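Local coordinates for protein insecticidal Delta-Endotoxin Cry8Ea1 (Bacillus Thuringiensis, PDB 3EB7) that acts as an insecticidal toxin against beetle larvae that live underground, probably by inserting into gut-cell membranes and forming pores, at residues 268-273 with 425-430. Residues are numbered along the deposited sequence; the frame is centred on the assembly and turned at random.
Sequences STFIRG and PDVPVF
Phe270 lays one face of its ring over Val429, and a single methyl makes most of that contact: CG2 sits 9° off the ring normal, above the centre of the six carbons, a face-on CH-pi placement whose closeness is probably a matter of model precision. The two side chains cross at about a right angle. In Val429 the CA–CB bond points toward segment 268-273 and CG2 lies anti to the carbonyl carbon, beside the backbone N, a rotation that turns this branch to the ring and puts CG1 anti to N (chi1 167°). At the ring edge, near its plane, Val427 O lies 3.3 Å from Phe270 CE2, while Val427 CG1 makes a looser apolar approach to Phe270 CZ at 4.2 Å. No hydrogen bond joins the two segments, and all three touching residues are buried. The contact lies in the beta-rich middle domain of a three-domain Cry toxin, where helix 263-270 packs through Phe270 on strand 427-434, the central strand of an antiparallel three-stranded sheet. A backbone hydrogen bond pairs Val429 with Thr420, and Thr420 OG1 is hydrogen-bonded to Phe270 O, so one residue of strand 414-422 holds both partners. Around the ring, outside the two segments, Pro246 touches both Phe270 and Val427, and Trp201, from helix 198-220 of the N-terminal helical domain, meets the Phe270 ring with the planes at about 50°.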
loop_
_atom_site.group_PDB
_atom_site.type_symbol
_atom_site.label_atom_id
_atom_site.label_comp_id
_atom_site.label_asym_id
_atom_site.label_seq_id
_atom_site.Cartn_x
_atom_site.Cartn_y
_atom_site.Cartn_z
ATOM N N SER A 268 -13.205 9.286 -13.366
ATOM C CA SER A 268 -12.382 9.338 -14.570
ATOM C C SER A 268 -11.476 10.605 -14.673
ATOM O O SER A 268 -10.557 10.656 -15.486
ATOM C CB SER A 268 -13.264 9.098 -15.805
ATOM O OG SER A 268 -13.692 10.334 -16.308
ATOM N N THR A 269 -11.684 11.590 -13.800
ATOM C CA THR A 269 -10.876 12.813 -13.813
ATOM C C THR A 269 -9.907 12.942 -12.620
ATOM O O THR A 269 -8.747 13.355 -12.820
ATOM C CB THR A 269 -11.760 14.083 -13.878
ATOM O OG1 THR A 269 -12.789 13.933 -14.869
ATOM C CG2 THR A 269 -10.947 15.292 -14.179
ATOM N N PHE A 270 -10.364 12.620 -11.399
ATOM C CA PHE A 270 -9.507 12.701 -10.216
ATOM C C PHE A 270 -8.423 11.609 -10.133
ATOM O O PHE A 270 -7.355 11.827 -9.541
ATOM C CB PHE A 270 -10.328 12.635 -8.948
ATOM C CG PHE A 270 -10.890 13.953 -8.495
ATOM C CD1 PHE A 270 -12.018 13.982 -7.684
ATOM C CD2 PHE A 270 -10.300 15.159 -8.859
ATOM C CE1 PHE A 270 -12.534 15.181 -7.212
ATOM C CE2 PHE A 270 -10.807 16.381 -8.379
ATOM C CZ PHE A 270 -11.917 16.397 -7.570
ATOM N N ILE A 271 -8.730 10.445 -10.705
ATOM C CA ILE A 271 -7.904 9.266 -10.676
ATOM C C ILE A 271 -7.151 9.184 -12.016
ATOM O O ILE A 271 -7.736 9.335 -13.086
ATOM C CB ILE A 271 -8.769 7.974 -10.419
ATOM C CG1 ILE A 271 -9.604 8.131 -9.143
ATOM C CG2 ILE A 271 -7.906 6.678 -10.293
ATOM C CD1 ILE A 271 -8.803 8.540 -7.910
ATOM N N ARG A 272 -5.846 8.966 -11.914
ATOM C CA ARG A 272 -4.968 8.915 -13.050
ATOM C C ARG A 272 -5.256 7.646 -13.815
ATOM O O ARG A 272 -5.417 6.589 -13.204
ATOM C CB ARG A 272 -3.504 8.839 -12.574
ATOM C CG ARG A 272 -2.918 10.157 -12.139
ATOM C CD ARG A 272 -1.506 10.285 -12.755
ATOM N NE ARG A 272 -0.560 9.879 -11.763
ATOM C CZ ARG A 272 0.740 9.699 -11.959
ATOM N NH1 ARG A 272 1.309 9.868 -13.146
ATOM N NH2 ARG A 272 1.474 9.352 -10.912
ATOM N N GLY A 273 -5.251 7.739 -15.136
ATOM C CA GLY A 273 -4.972 6.557 -15.943
ATOM C C GLY A 273 -3.838 5.691 -15.373
ATOM O O GLY A 273 -2.920 6.176 -14.685
ATOM N N PRO A 425 -16.606 23.404 -9.208
ATOM C CA PRO A 425 -15.679 24.063 -8.264
ATOM C C PRO A 425 -14.181 23.699 -8.495
ATOM O O PRO A 425 -13.884 22.607 -8.984
ATOM C CB PRO A 425 -16.170 23.565 -6.917
ATOM C CG PRO A 425 -16.702 22.197 -7.216
ATOM C CD PRO A 425 -17.253 22.227 -8.617
ATOM N N ASP A 426 -13.268 24.621 -8.171
ATOM C CA ASP A 426 -11.822 24.439 -8.410
ATOM C C ASP A 426 -11.247 23.603 -7.278
ATOM O O ASP A 426 -10.968 24.120 -6.168
ATOM C CB ASP A 426 -11.110 25.792 -8.510
ATOM C CG ASP A 426 -11.694 26.693 -9.621
ATOM O OD1 ASP A 426 -12.208 26.154 -10.636
ATOM O OD2 ASP A 426 -11.630 27.943 -9.500
ATOM N N VAL A 427 -11.155 22.302 -7.537
ATOM C CA VAL A 427 -10.783 21.349 -6.517
ATOM C C VAL A 427 -9.679 20.367 -6.974
ATOM O O VAL A 427 -9.908 19.546 -7.860
ATOM C CB VAL A 427 -12.018 20.531 -5.983
ATOM C CG1 VAL A 427 -11.592 19.616 -4.873
ATOM C CG2 VAL A 427 -13.132 21.426 -5.495
ATOM N N PRO A 428 -8.486 20.461 -6.356
ATOM C CA PRO A 428 -7.406 19.476 -6.553
ATOM C C PRO A 428 -7.528 18.209 -5.699
ATOM O O PRO A 428 -8.170 18.210 -4.637
ATOM C CB PRO A 428 -6.129 20.259 -6.186
ATOM C CG PRO A 428 -6.583 21.462 -5.329
ATOM C CD PRO A 428 -8.100 21.572 -5.441
ATOM N N VAL A 429 -6.944 17.116 -6.187
ATOM C CA VAL A 429 -6.827 15.889 -5.401
ATOM C C VAL A 429 -5.339 15.552 -5.387
ATOM O O VAL A 429 -4.660 15.673 -6.406
ATOM C CB VAL A 429 -7.707 14.723 -6.014
ATOM C CG1 VAL A 429 -7.379 13.376 -5.429
ATOM C CG2 VAL A 429 -9.179 15.005 -5.800
ATOM N N PHE A 430 -4.819 15.182 -4.222
ATOM C CA PHE A 430 -3.417 14.742 -4.105
ATOM C C PHE A 430 -3.367 13.216 -4.091
ATOM O O PHE A 430 -4.179 12.573 -3.428
ATOM C CB PHE A 430 -2.785 15.298 -2.825
ATOM C CG PHE A 430 -2.550 16.811 -2.810
ATOM C CD1 PHE A 430 -2.112 17.438 -1.631
ATOM C CD2 PHE A 430 -2.747 17.611 -3.930
ATOM C CE1 PHE A 430 -1.867 18.846 -1.592
ATOM C CE2 PHE A 430 -2.505 19.029 -3.887
ATOM C CZ PHE A 430 -2.062 19.626 -2.757
#